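Local coordinates for protein 5'-tyrosyl-DNA phosphodiesterase (Caenorhabditis elegans, PDB 4FVA) that belongs to the endonuclease/exonuclease/phosphatase family, whose members share a DNase I-like fold, and carries a bound magnesium ion, at residues Tyr68-Ser73 and Ala82-Lys87; Leu108-Gly113 and Phe121-His126; Phe143-Val148 and Ser174-Gly179; Leu159-Gly164 and Leu218-Pro223. One frame throughout, in Å; residues are numbered along the deposited sequence.

Contact 1: Tyr68-Ser73 and Ala82-Lys87; sequences YKIYYS and AILVSK. With EDO (1,2-ethanediol), chain H.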
loop_
_atom_site.group_PDB
_atom_site.type_symbol
_atom_site.label_atom_id
_atom_site.label_comp_id
_atom_site.label_asym_id
_atom_site.label_seq_id
_atom_site.Cartn_x
_atom_site.Cartn_y
_atom_site.Cartn_z
ATOM N N TYR A 68 -16.089 2.304 4.421
ATOM C CA TYR A 68 -15.331 1.164 3.925
ATOM C C TYR A 68 -15.575 -0.089 4.747
ATOM O O TYR A 68 -15.919 0.004 5.929
ATOM C CB TYR A 68 -13.818 1.467 3.997
ATOM C CG TYR A 68 -13.343 2.582 3.098
ATOM C CD1 TYR A 68 -12.991 2.322 1.781
ATOM C CD2 TYR A 68 -13.199 3.884 3.572
ATOM C CE1 TYR A 68 -12.529 3.330 0.952
ATOM C CE2 TYR A 68 -12.740 4.906 2.740
ATOM C CZ TYR A 68 -12.416 4.613 1.434
ATOM O OH TYR A 68 -11.960 5.589 0.588
ATOM N N LYS A 69 -15.378 -1.257 4.142
ATOM C CA LYS A 69 -15.123 -2.459 4.940
ATOM C C LYS A 69 -13.627 -2.460 5.306
ATOM O O LYS A 69 -12.773 -2.184 4.448
ATOM C CB LYS A 69 -15.459 -3.729 4.163
ATOM C CG LYS A 69 -16.947 -3.920 3.822
ATOM C CD LYS A 69 -17.124 -5.100 2.847
ATOM C CE LYS A 69 -18.603 -5.395 2.632
ATOM N NZ LYS A 69 -18.810 -6.397 1.561
ATOM N N ILE A 70 -13.305 -2.730 6.567
ATOM C CA ILE A 70 -11.912 -2.679 7.013
ATOM C C ILE A 70 -11.432 -4.069 7.439
ATOM O O ILE A 70 -12.047 -4.717 8.299
ATOM C CB ILE A 70 -11.731 -1.719 8.206
ATOM C CG1 ILE A 70 -12.307 -0.337 7.890
ATOM C CG2 ILE A 70 -10.255 -1.626 8.621
ATOM C CD1 ILE A 70 -12.180 0.618 9.042
ATOM N N TYR A 71 -10.318 -4.511 6.853
ATOM C CA TYR A 71 -9.709 -5.789 7.202
ATOM C C TYR A 71 -8.297 -5.552 7.716
ATOM O O TYR A 71 -7.458 -5.012 7.000
ATOM C CB TYR A 71 -9.734 -6.778 6.011
ATOM C CG TYR A 71 -11.156 -7.113 5.609
ATOM C CD1 TYR A 71 -11.817 -8.172 6.214
ATOM C CD2 TYR A 71 -11.849 -6.340 4.696
ATOM C CE1 TYR A 71 -13.129 -8.468 5.908
ATOM C CE2 TYR A 71 -13.162 -6.627 4.371
ATOM C CZ TYR A 71 -13.790 -7.702 4.996
ATOM O OH TYR A 71 -15.082 -8.014 4.701
ATOM N N TYR A 72 -8.066 -5.924 8.975
ATOM C CA TYR A 72 -6.759 -5.785 9.614
ATOM C C TYR A 72 -5.994 -7.091 9.515
ATOM O O TYR A 72 -6.569 -8.156 9.713
ATOM C CB TYR A 72 -6.906 -5.364 11.087
ATOM C CG TYR A 72 -7.531 -3.991 11.286
ATOM C CD1 TYR A 72 -6.841 -2.836 10.920
ATOM C CD2 TYR A 72 -8.787 -3.846 11.859
ATOM C CE1 TYR A 72 -7.389 -1.590 11.092
ATOM C CE2 TYR A 72 -9.353 -2.595 12.030
ATOM C CZ TYR A 72 -8.643 -1.472 11.647
ATOM O OH TYR A 72 -9.189 -0.218 11.817
ATOM N N SER A 73 -4.700 -7.016 9.232
ATOM C CA SER A 73 -3.917 -8.228 9.041
ATOM C C SER A 73 -3.747 -8.992 10.347
ATOM O O SER A 73 -3.797 -10.223 10.369
ATOM C CB SER A 73 -2.532 -7.908 8.475
ATOM O OG SER A 73 -1.735 -7.184 9.421
ATOM N N ALA A 82 -3.573 -2.982 6.911
ATOM C CA ALA A 82 -5.017 -2.991 6.729
ATOM C C ALA A 82 -5.347 -2.859 5.248
ATOM O O ALA A 82 -4.603 -2.226 4.488
ATOM C CB ALA A 82 -5.675 -1.869 7.535
ATOM N N ILE A 83 -6.472 -3.447 4.852
ATOM C CA ILE A 83 -7.017 -3.222 3.523
ATOM C C ILE A 83 -8.439 -2.720 3.721
ATOM O O ILE A 83 -9.234 -3.366 4.420
ATOM C CB ILE A 83 -7.017 -4.521 2.677
ATOM C CG1 ILE A 83 -5.584 -5.074 2.548
ATOM C CG2 ILE A 83 -7.643 -4.277 1.277
ATOM C CD1 ILE A 83 -5.497 -6.370 1.761
ATOM N N LEU A 84 -8.744 -1.562 3.147
ATOM C CA LEU A 84 -10.096 -1.011 3.217
ATOM C C LEU A 84 -10.685 -1.020 1.822
ATOM O O LEU A 84 -10.033 -0.573 0.868
ATOM C CB LEU A 84 -10.098 0.419 3.777
ATOM C CG LEU A 84 -9.670 0.649 5.233
ATOM C CD1 LEU A 84 -8.146 0.507 5.412
ATOM C CD2 LEU A 84 -10.145 2.016 5.719
ATOM N N VAL A 85 -11.918 -1.512 1.710
ATOM C CA VAL A 85 -12.609 -1.562 0.434
ATOM C C VAL A 85 -14.014 -0.976 0.514
ATOM O O VAL A 85 -14.641 -0.952 1.572
ATOM C CB VAL A 85 -12.705 -3.000 -0.126
ATOM C CG1 VAL A 85 -11.296 -3.585 -0.413
ATOM C CG2 VAL A 85 -13.491 -3.879 0.844
ATOM N N SER A 86 -14.498 -0.506 -0.624
ATOM C CA SER A 86 -15.882 -0.080 -0.752
ATOM C C SER A 86 -16.833 -1.124 -0.163
ATOM O O SER A 86 -16.538 -2.320 -0.175
ATOM C CB SER A 86 -16.208 0.123 -2.231
ATOM O OG SER A 86 -17.602 0.255 -2.406
ATOM N N LYS A 87 -17.959 -0.677 0.384
ATOM C CA LYS A 87 -18.947 -1.618 0.916
ATOM C C LYS A 87 -19.558 -2.466 -0.193
ATOM O O LYS A 87 -20.199 -3.483 0.075
ATOM C CB LYS A 87 -20.033 -0.897 1.718
ATOM C CG LYS A 87 -19.536 -0.445 3.072
ATOM C CD LYS A 87 -20.371 0.664 3.636
ATOM C CE LYS A 87 -19.988 0.903 5.086
ATOM N NZ LYS A 87 -19.940 -0.387 5.823
HETATM C C1 EDO H . -15.778 5.124 -0.645
HETATM O O1 EDO H . -16.781 4.756 0.308
HETATM C C2 EDO H . -15.730 4.067 -1.740
HETATM O O2 EDO H . -16.984 3.379 -1.793
HETATM O O HOH W 1 -17.368 -1.573 7.707
#
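Lys69 N donates to Val85 O at 2.7 Å, and Val85 N returns a bond to Lys69 O at 2.9 Å. Tyr71 and Ile83 repeat the exchange, Ile83 N lying 2.8 Å from Tyr71 O, so two hydrogen-bonded pairs tie the antiparallel hairpin of strands 68-72 and 80-86. Between them, Leu84 CA approaches Lys69 O at 3.2 Å in a CA-H...O contact. Ile70 and Leu84 lie side by side, with Ile70 CG1 3.9 Å from Leu84 CD2. On the same face Tyr72 CD1 meets Ala82 CB at 3.7 Å, a methyl small enough to let the ring lie close. On the other face Lys69 CB rests 3.9 Å from Val85 CG2, and the extended lysine chain carries NZ on to Phe89 O. Tyr68 crosses Leu84 at about a right angle and sends its OH to Pro45 O. Tyr68 and Lys69 thus suit a strand that is outermost in its sheet within this chain: their carbons cover the neighbouring strand, while their polar tips bond beyond the hairpin.

Contact 2: Leu108-Gly113 and Phe121-His126; sequences LQILEG and FLLNTH
Glu112 and Phe121 meet through different first torsions: Glu112 CG is anti to its backbone N (chi1 173°), whereas Phe121 CG stands beside its own backbone N (chi1 -70°). The two side chains run side by side, and Glu112 CG lies over one face of the ring, 3.9 Å from its centroid and 29° off the normal, a CH-pi contact. Glutamate suits the place because its CG methylene covers the phenyl face while OE2 continues to a salt bridge with Lys119. The pair belongs to the beta hairpin of strands 107-115 and 118-126, part of one sheet of the DNase I-like sandwich. Its antiparallel backbones exchange bonds at Gln109 with Asn124 and at Leu111 with Leu122, Leu111 N lying 2.8 Å from Leu122 O.

Gln109 and Asn124 extend alongside each other on the face turned to strands 47-53 and 80-86. Their amides do not bond to one another, Gln109 OE1 being 3.6 Å from Asn124 ND2. Instead, Gln109 bonds to Thr81 and Tyr71 of the other sheet, as well as to His94 of its own, and Asn124 to Gln51 and Leu50 O of the other, so these buried amides join the two sheets. In the middle of the opposite face, packed on helix 134-154, aliphatic side chains meet: Ile110 CG1 lies 3.9 Å from Leu123 CG, and Leu108 CD1 touches Leu123 CB at 4.0 Å and Thr125 CB at 4.1 Å.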
loop_
_atom_site.group_PDB
_atom_site.type_symbol
_atom_site.label_atom_id
_atom_site.label_comp_id
_atom_site.label_asym_id
_atom_site.label_seq_id
_atom_site.Cartn_x
_atom_site.Cartn_y
_atom_site.Cartn_z
ATOM N N LEU A 108 1.842 -11.278 4.208
ATOM C CA LEU A 108 1.209 -10.940 2.939
ATOM C C LEU A 108 -0.272 -11.046 3.211
ATOM O O LEU A 108 -0.791 -12.139 3.464
ATOM C CB LEU A 108 1.634 -11.909 1.839
ATOM C CG LEU A 108 1.041 -11.686 0.449
ATOM C CD1 LEU A 108 1.329 -10.271 -0.002
ATOM C CD2 LEU A 108 1.659 -12.685 -0.530
ATOM N N GLN A 109 -0.943 -9.900 3.187
ATOM C CA GLN A 109 -2.375 -9.830 3.476
ATOM C C GLN A 109 -3.136 -9.877 2.161
ATOM O O GLN A 109 -2.946 -9.011 1.301
ATOM C CB GLN A 109 -2.711 -8.541 4.238
ATOM C CG GLN A 109 -4.201 -8.387 4.598
ATOM C CD GLN A 109 -4.495 -7.080 5.294
ATOM O OE1 GLN A 109 -3.738 -6.113 5.150
ATOM N NE2 GLN A 109 -5.601 -7.030 6.047
ATOM N N ILE A 110 -3.999 -10.879 1.999
ATOM C CA ILE A 110 -4.689 -11.076 0.726
ATOM C C ILE A 110 -6.185 -10.983 0.912
ATOM O O ILE A 110 -6.761 -11.727 1.714
ATOM C CB ILE A 110 -4.333 -12.443 0.086
ATOM C CG1 ILE A 110 -2.828 -12.527 -0.168
ATOM C CG2 ILE A 110 -5.036 -12.625 -1.254
ATOM C CD1 ILE A 110 -2.355 -13.926 -0.626
ATOM N N LEU A 111 -6.814 -10.043 0.210
ATOM C CA LEU A 111 -8.270 -9.974 0.224
ATOM C C LEU A 111 -8.741 -10.257 -1.192
ATOM O O LEU A 111 -8.366 -9.560 -2.141
ATOM C CB LEU A 111 -8.769 -8.602 0.692
ATOM C CG LEU A 111 -10.252 -8.472 1.075
ATOM C CD1 LEU A 111 -10.526 -9.179 2.417
ATOM C CD2 LEU A 111 -10.709 -7.011 1.142
ATOM N N GLU A 112 -9.563 -11.292 -1.319
ATOM C CA GLU A 112 -10.105 -11.729 -2.598
ATOM C C GLU A 112 -11.599 -11.439 -2.609
ATOM O O GLU A 112 -12.298 -11.723 -1.624
ATOM C CB GLU A 112 -9.873 -13.237 -2.779
ATOM C CG GLU A 112 -10.548 -13.832 -4.006
ATOM C CD GLU A 112 -10.496 -15.353 -4.027
ATOM O OE1 GLU A 112 -9.629 -15.949 -3.346
ATOM O OE2 GLU A 112 -11.362 -15.954 -4.696
ATOM N N GLY A 113 -12.096 -10.885 -3.710
ATOM C CA GLY A 113 -13.516 -10.622 -3.809
ATOM C C GLY A 113 -13.857 -10.200 -5.214
ATOM O O GLY A 113 -13.194 -10.582 -6.173
ATOM N N PHE A 121 -8.161 -9.458 -6.735
ATOM C CA PHE A 121 -7.264 -9.896 -5.662
ATOM C C PHE A 121 -6.445 -8.708 -5.177
ATOM O O PHE A 121 -5.853 -7.981 -5.981
ATOM C CB PHE A 121 -6.335 -11.029 -6.129
ATOM C CG PHE A 121 -7.041 -12.344 -6.357
ATOM C CD1 PHE A 121 -7.733 -12.583 -7.539
ATOM C CD2 PHE A 121 -6.978 -13.354 -5.391
ATOM C CE1 PHE A 121 -8.388 -13.811 -7.752
ATOM C CE2 PHE A 121 -7.609 -14.577 -5.589
ATOM C CZ PHE A 121 -8.322 -14.805 -6.776
ATOM N N LEU A 122 -6.423 -8.513 -3.862
ATOM C CA LEU A 122 -5.688 -7.416 -3.248
ATOM C C LEU A 122 -4.625 -8.028 -2.359
ATOM O O LEU A 122 -4.953 -8.784 -1.443
ATOM C CB LEU A 122 -6.626 -6.541 -2.406
ATOM C CG LEU A 122 -7.836 -5.957 -3.151
ATOM C CD1 LEU A 122 -8.715 -5.087 -2.245
ATOM C CD2 LEU A 122 -7.337 -5.175 -4.357
ATOM N N LEU A 123 -3.364 -7.703 -2.628
ATOM C CA LEU A 123 -2.245 -8.207 -1.838
ATOM C C LEU A 123 -1.426 -7.046 -1.273
ATOM O O LEU A 123 -0.795 -6.296 -2.019
ATOM C CB LEU A 123 -1.359 -9.118 -2.688
ATOM C CG LEU A 123 -2.015 -10.380 -3.272
ATOM C CD1 LEU A 123 -2.784 -10.081 -4.559
ATOM C CD2 LEU A 123 -0.966 -11.459 -3.499
ATOM N N ASN A 124 -1.457 -6.911 0.050
ATOM C CA ASN A 124 -0.838 -5.802 0.762
ATOM C C ASN A 124 0.248 -6.330 1.689
ATOM O O ASN A 124 0.015 -7.278 2.464
ATOM C CB ASN A 124 -1.922 -5.057 1.566
ATOM C CG ASN A 124 -1.389 -3.843 2.313
ATOM O OD1 ASN A 124 -0.352 -3.285 1.960
ATOM N ND2 ASN A 124 -2.110 -3.427 3.367
ATOM N N THR A 125 1.427 -5.715 1.630
ATOM C CA THR A 125 2.528 -6.168 2.461
ATOM C C THR A 125 3.397 -5.018 2.915
ATOM O O THR A 125 3.350 -3.929 2.361
ATOM C CB THR A 125 3.411 -7.229 1.756
ATOM O OG1 THR A 125 4.290 -7.836 2.715
ATOM C CG2 THR A 125 4.245 -6.575 0.643
ATOM N N HIS A 126 4.177 -5.281 3.951
ATOM C CA HIS A 126 5.185 -4.356 4.432
ATOM C C HIS A 126 6.467 -5.176 4.534
ATOM O O HIS A 126 6.677 -5.849 5.540
ATOM C CB HIS A 126 4.781 -3.834 5.813
ATOM C CG HIS A 126 5.734 -2.835 6.396
ATOM N ND1 HIS A 126 5.627 -2.378 7.690
ATOM C CD2 HIS A 126 6.824 -2.223 5.864
ATOM C CE1 HIS A 126 6.605 -1.516 7.934
ATOM N NE2 HIS A 126 7.341 -1.402 6.844
#

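Contact 3: Phe143-Val148 and Ser174-Gly179; sequences FCMDKV and SRVPDG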
loop_
_atom_site.group_PDB
_atom_site.type_symbol
_atom_site.label_atom_id
_atom_site.label_comp_id
_atom_site.label_asym_id
_atom_site.label_seq_id
_atom_site.Cartn_x
_atom_site.Cartn_y
_atom_site.Cartn_z
ATOM N N PHE A 143 8.748 -14.282 -3.217
ATOM C CA PHE A 143 7.618 -15.060 -2.755
ATOM C C PHE A 143 6.318 -14.379 -3.148
ATOM O O PHE A 143 5.390 -15.028 -3.644
ATOM C CB PHE A 143 7.703 -15.242 -1.235
ATOM C CG PHE A 143 6.512 -15.925 -0.626
ATOM C CD1 PHE A 143 6.463 -17.311 -0.516
ATOM C CD2 PHE A 143 5.435 -15.177 -0.156
ATOM C CE1 PHE A 143 5.347 -17.947 0.047
ATOM C CE2 PHE A 143 4.323 -15.797 0.413
ATOM C CZ PHE A 143 4.278 -17.182 0.517
ATOM N N CYS A 144 6.242 -13.071 -2.946
ATOM C CA CYS A 144 5.018 -12.360 -3.303
ATOM C C CYS A 144 4.743 -12.467 -4.799
ATOM O O CYS A 144 3.611 -12.697 -5.215
ATOM C CB CYS A 144 5.085 -10.892 -2.872
ATOM S SG CYS A 144 5.030 -10.669 -1.079
ATOM N N MET A 145 5.783 -12.313 -5.610
ATOM C CA MET A 145 5.600 -12.385 -7.061
ATOM C C MET A 145 5.161 -13.787 -7.513
ATOM O O MET A 145 4.332 -13.934 -8.414
ATOM C CB MET A 145 6.861 -11.906 -7.797
ATOM C CG MET A 145 7.003 -10.365 -7.876
ATOM S SD MET A 145 5.527 -9.563 -8.574
ATOM C CE MET A 145 5.946 -7.824 -8.447
ATOM N N ASP A 146 5.686 -14.816 -6.863
ATOM C CA ASP A 146 5.259 -16.171 -7.166
ATOM C C ASP A 146 3.781 -16.344 -6.871
ATOM O O ASP A 146 3.050 -16.994 -7.623
ATOM C CB ASP A 146 6.084 -17.190 -6.380
ATOM C CG ASP A 146 7.520 -17.299 -6.884
ATOM O OD1 ASP A 146 7.787 -16.901 -8.033
ATOM O OD2 ASP A 146 8.378 -17.805 -6.132
ATOM N N LYS A 147 3.342 -15.758 -5.763
ATOM C CA LYS A 147 1.950 -15.825 -5.373
ATOM C C LYS A 147 1.067 -15.106 -6.385
ATOM O O LYS A 147 0.006 -15.611 -6.768
ATOM C CB LYS A 147 1.776 -15.238 -3.970
ATOM C CG LYS A 147 0.357 -15.316 -3.417
ATOM C CD LYS A 147 -0.147 -16.750 -3.379
ATOM C CE LYS A 147 -1.449 -16.866 -2.597
ATOM N NZ LYS A 147 -2.527 -15.970 -3.119
ATOM N N VAL A 148 1.506 -13.925 -6.814
ATOM C CA VAL A 148 0.824 -13.177 -7.872
ATOM C C VAL A 148 0.766 -13.970 -9.174
ATOM O O VAL A 148 -0.281 -14.052 -9.809
ATOM C CB VAL A 148 1.499 -11.796 -8.114
ATOM C CG1 VAL A 148 1.008 -11.141 -9.413
ATOM C CG2 VAL A 148 1.246 -10.867 -6.926
ATOM N N SER A 174 13.297 -8.564 -8.339
ATOM C CA SER A 174 13.611 -9.824 -9.011
ATOM C C SER A 174 12.586 -10.207 -10.075
ATOM O O SER A 174 12.283 -9.437 -10.988
ATOM C CB SER A 174 13.707 -10.972 -7.999
ATOM O OG SER A 174 12.424 -11.357 -7.535
ATOM N N ARG A 175 12.073 -11.425 -9.939
ATOM C CA ARG A 175 11.254 -12.064 -10.958
ATOM C C ARG A 175 9.811 -11.555 -11.035
ATOM O O ARG A 175 8.875 -12.205 -10.557
ATOM C CB ARG A 175 11.291 -13.581 -10.724
ATOM C CG ARG A 175 10.866 -14.013 -9.307
ATOM C CD ARG A 175 11.295 -15.457 -9.031
ATOM N NE ARG A 175 10.761 -16.035 -7.793
ATOM C CZ ARG A 175 11.321 -15.911 -6.589
ATOM N NH1 ARG A 175 12.446 -15.216 -6.439
ATOM N NH2 ARG A 175 10.756 -16.489 -5.531
ATOM N N VAL A 176 9.649 -10.404 -11.686
ATOM C CA VAL A 176 8.338 -9.840 -11.979
ATOM C C VAL A 176 7.760 -10.521 -13.217
ATOM O O VAL A 176 8.399 -10.541 -14.270
ATOM C CB VAL A 176 8.441 -8.328 -12.254
ATOM C CG1 VAL A 176 7.099 -7.767 -12.734
ATOM C CG2 VAL A 176 8.948 -7.592 -11.021
ATOM N N PRO A 177 6.565 -11.116 -13.094
ATOM C CA PRO A 177 6.017 -11.815 -14.260
ATOM C C PRO A 177 5.683 -10.853 -15.397
ATOM O O PRO A 177 5.320 -9.702 -15.157
ATOM C CB PRO A 177 4.728 -12.442 -13.719
ATOM C CG PRO A 177 4.915 -12.498 -12.241
ATOM C CD PRO A 177 5.727 -11.293 -11.896
ATOM N N ASP A 178 5.818 -11.319 -16.631
ATOM C CA ASP A 178 5.375 -10.544 -17.779
ATOM C C ASP A 178 3.855 -10.414 -17.638
ATOM O O ASP A 178 3.199 -11.359 -17.218
ATOM C CB ASP A 178 5.778 -11.252 -19.073
ATOM C CG ASP A 178 7.293 -11.283 -19.269
ATOM O OD1 ASP A 178 8.008 -10.570 -18.527
ATOM O OD2 ASP A 178 7.773 -12.042 -20.139
ATOM N N GLY A 179 3.291 -9.253 -17.952
ATOM C CA GLY A 179 1.871 -9.039 -17.712
ATOM C C GLY A 179 1.616 -8.260 -16.426
ATOM O O GLY A 179 0.561 -7.633 -16.266
#
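Helix 134-154 receives the irregular Ser174-Gly179 segment on its flank, Asp146 holding Arg175 by charge and Met145 packing against the residues that follow. The salt bridge is side-on and uses both carboxylate oxygens. Arg175 NH2 lies 2.8 Å from Asp146 OD2 in a nearly straight bond (169° at the hydrogen), with the oxygen in the guanidinium plane. Arg175 NE stands 3.1 Å from Asp146 OD1, on its syn side but tilted out of the carboxylate plane. The carboxylate and guanidinium planes are turned 45° apart, and NH2 meets OD2 from above the carboxylate plane. Asp146 OD1 is also held by Arg149, one helical turn on, so two arginines share the acid and probably stabilise its negative charge.

Arginine is long enough for this task: its chain is extended from CG to NE and spans from the loop back to the helix. Its backbone forms the centre of an inverse gamma turn, closed by Val176 N to Ser174 O at 2.9 Å. The segment runs beside the helix, in the outer layer of this alpha/beta sandwich, and the helix itself packs on strands 107-115 and 159-163. Met145 CB comes 3.4 Å from Arg175 O. The methionine chain then bends at chi2 (-53°), which places SD 3.8 Å from Pro177 CD. Beyond the sulfur, Met145 CE lies alongside Val176 CG2 at 4.0 Å, flexible thioether against branched and cyclic hydrocarbon.

Contact 4: Leu159-Gly164 and Leu218-Pro223; sequences LVFFGG and LYWSGP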
loop_
_atom_site.group_PDB
_atom_site.type_symbol
_atom_site.label_atom_id
_atom_site.label_comp_id
_atom_site.label_asym_id
_atom_site.label_seq_id
_atom_site.Cartn_x
_atom_site.Cartn_y
_atom_site.Cartn_z
ATOM N N LEU A 159 -8.557 -8.872 -11.946
ATOM C CA LEU A 159 -7.688 -7.744 -11.600
ATOM C C LEU A 159 -6.890 -8.139 -10.369
ATOM O O LEU A 159 -7.462 -8.592 -9.371
ATOM C CB LEU A 159 -8.517 -6.509 -11.260
ATOM C CG LEU A 159 -8.703 -5.424 -12.311
ATOM C CD1 LEU A 159 -9.468 -4.238 -11.718
ATOM C CD2 LEU A 159 -7.352 -4.988 -12.836
ATOM N N VAL A 160 -5.569 -8.017 -10.448
ATOM C CA VAL A 160 -4.720 -8.313 -9.302
ATOM C C VAL A 160 -3.890 -7.070 -8.951
ATOM O O VAL A 160 -3.168 -6.526 -9.805
ATOM C CB VAL A 160 -3.784 -9.517 -9.589
ATOM C CG1 VAL A 160 -2.925 -9.820 -8.382
ATOM C CG2 VAL A 160 -4.594 -10.755 -9.981
ATOM N N PHE A 161 -3.993 -6.618 -7.701
ATOM C CA PHE A 161 -3.168 -5.504 -7.214
ATOM C C PHE A 161 -2.236 -5.980 -6.106
ATOM O O PHE A 161 -2.684 -6.480 -5.063
ATOM C CB PHE A 161 -4.038 -4.342 -6.698
ATOM C CG PHE A 161 -4.899 -3.717 -7.767
ATOM C CD1 PHE A 161 -4.323 -2.993 -8.796
ATOM C CD2 PHE A 161 -6.286 -3.879 -7.751
ATOM C CE1 PHE A 161 -5.106 -2.428 -9.799
ATOM C CE2 PHE A 161 -7.085 -3.313 -8.750
ATOM C CZ PHE A 161 -6.487 -2.582 -9.777
ATOM N N PHE A 162 -0.941 -5.810 -6.325
ATOM C CA PHE A 162 0.039 -6.142 -5.292
ATOM C C PHE A 162 0.945 -4.966 -4.960
ATOM O O PHE A 162 1.495 -4.334 -5.865
ATOM C CB PHE A 162 0.905 -7.319 -5.714
ATOM C CG PHE A 162 2.148 -7.444 -4.896
ATOM C CD1 PHE A 162 2.087 -7.874 -3.574
ATOM C CD2 PHE A 162 3.368 -7.074 -5.424
ATOM C CE1 PHE A 162 3.244 -7.962 -2.801
ATOM C CE2 PHE A 162 4.531 -7.163 -4.663
ATOM C CZ PHE A 162 4.463 -7.605 -3.346
ATOM N N GLY A 163 1.109 -4.677 -3.666
ATOM C CA GLY A 163 2.028 -3.632 -3.253
ATOM C C GLY A 163 2.000 -3.323 -1.764
ATOM O O GLY A 163 1.644 -4.171 -0.931
ATOM N N GLY A 164 2.379 -2.092 -1.440
ATOM C CA GLY A 164 2.490 -1.638 -0.074
ATOM C C GLY A 164 3.826 -0.961 0.103
ATOM O O GLY A 164 4.398 -0.400 -0.845
ATOM N N LEU A 218 3.061 -0.097 -6.298
ATOM C CA LEU A 218 1.873 -0.860 -6.637
ATOM C C LEU A 218 2.094 -1.536 -7.979
ATOM O O LEU A 218 2.442 -0.878 -8.961
ATOM C CB LEU A 218 0.656 0.066 -6.723
ATOM C CG LEU A 218 -0.055 0.268 -5.386
ATOM C CD1 LEU A 218 -1.094 1.395 -5.472
ATOM C CD2 LEU A 218 -0.696 -1.061 -4.934
ATOM N N TYR A 219 1.899 -2.849 -8.006
ATOM C CA TYR A 219 1.972 -3.618 -9.235
ATOM C C TYR A 219 0.575 -4.091 -9.559
ATOM O O TYR A 219 -0.242 -4.281 -8.645
ATOM C CB TYR A 219 2.898 -4.827 -9.063
ATOM C CG TYR A 219 4.326 -4.463 -8.765
ATOM C CD1 TYR A 219 4.766 -4.298 -7.464
ATOM C CD2 TYR A 219 5.239 -4.276 -9.795
ATOM C CE1 TYR A 219 6.081 -3.952 -7.190
ATOM C CE2 TYR A 219 6.551 -3.937 -9.535
ATOM C CZ TYR A 219 6.964 -3.777 -8.229
ATOM O OH TYR A 219 8.270 -3.444 -7.961
ATOM N N TRP A 220 0.281 -4.279 -10.845
ATOM C CA TRP A 220 -1.001 -4.884 -11.198
ATOM C C TRP A 220 -0.961 -5.746 -12.452
ATOM O O TRP A 220 -0.068 -5.626 -13.296
ATOM C CB TRP A 220 -2.102 -3.822 -11.306
ATOM C CG TRP A 220 -2.391 -3.346 -12.700
ATOM C CD1 TRP A 220 -3.488 -3.654 -13.459
ATOM C CD2 TRP A 220 -1.592 -2.452 -13.494
ATOM N NE1 TRP A 220 -3.416 -3.011 -14.674
ATOM C CE2 TRP A 220 -2.266 -2.267 -14.722
ATOM C CE3 TRP A 220 -0.378 -1.792 -13.285
ATOM C CZ2 TRP A 220 -1.757 -1.448 -15.744
ATOM C CZ3 TRP A 220 0.121 -0.975 -14.296
ATOM C CH2 TRP A 220 -0.566 -0.812 -15.507
ATOM N N SER A 221 -1.951 -6.618 -12.556
ATOM C CA SER A 221 -2.190 -7.361 -13.771
ATOM C C SER A 221 -3.677 -7.329 -13.982
ATOM O O SER A 221 -4.431 -7.234 -13.007
ATOM C CB SER A 221 -1.714 -8.801 -13.623
ATOM O OG SER A 221 -2.178 -9.588 -14.697
ATOM N N GLY A 222 -4.107 -7.405 -15.239
ATOM C CA GLY A 222 -5.526 -7.451 -15.526
ATOM C C GLY A 222 -5.965 -6.663 -16.738
ATOM O O GLY A 222 -5.140 -6.069 -17.439
ATOM N N PRO A 223 -7.283 -6.654 -16.981
ATOM C CA PRO A 223 -7.914 -6.106 -18.189
ATOM C C PRO A 223 -7.906 -4.583 -18.225
ATOM O O PRO A 223 -8.408 -3.996 -19.184
ATOM C CB PRO A 223 -9.354 -6.621 -18.095
ATOM C CG PRO A 223 -9.581 -6.793 -16.614
ATOM C CD PRO A 223 -8.265 -7.252 -16.061
#
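Phe162 O takes the shortest bond here, from Tyr219 N at 2.6 Å and nearly straight (170° at the hydrogen). The same oxygen lies in the plane of the Tyr219 ring at its edge, 3.6 Å from CD1. Phe162 N donates back to Tyr219 O, and this exchange joins strand 159-163 to strand 212-221 as antiparallel neighbours in a sheet of the DNase I-like sandwich. A second hydrogen-bonded pair follows at Val160 and Ser221, where Val160 N sits 2.9 Å from Ser221 O.

Phe162 CG is anti to its backbone N (chi1 163°), and the ring runs beside that of Tyr219, CD2 of Phe162 meeting CD1 of Tyr219 at 3.7 Å. Large aromatic side chains suit this end of the face, which helix 134-154 covers through Cys144 and Met145. On the other face Phe161 CD1 presses on Trp220 CB at 3.5 Å. The Phe161 ring and the five-membered ring of Trp220 are near parallel (25°) but slid apart, so they barely overlap; both residues also meet Phe254, and Trp220 NE1 bonds to Leu224 O. Gly163 pairs with Leu218 across the strands, and its lack of a side chain lets Leu218 CD2 settle 4.1 Å from Gly163 CA. At the far end of the pairing, where the chain leaves the strand, Leu159 CD2 lies near the edge of the indole and touches Pro223 CD at 4.0 Å.

Contacts 1 and 2 follow one another along the chain, each within a hairpin, whereas contacts 3 and 4 interleave, their segments alternating. Contact 1 lies in one sheet of the sandwich; contacts 2 and 4 lie in the other, where strands 118-126 and 159-163 are parallel neighbours, so their centres are only about 10 Å apart. The two sheets meet between contacts 1 and 2, centres about 11 Å apart, where side-chain amides of contact 2 meet the backbone of contact 1. Helix 134-154 connects those parallel strands in a beta-alpha-beta crossover and covers their outer face, bringing contact 3 to a centre about 11 Å from that of contact 4 and about 24 Å from that of contact 1. The series thus passes through the layers from an edge strand to a surface loop.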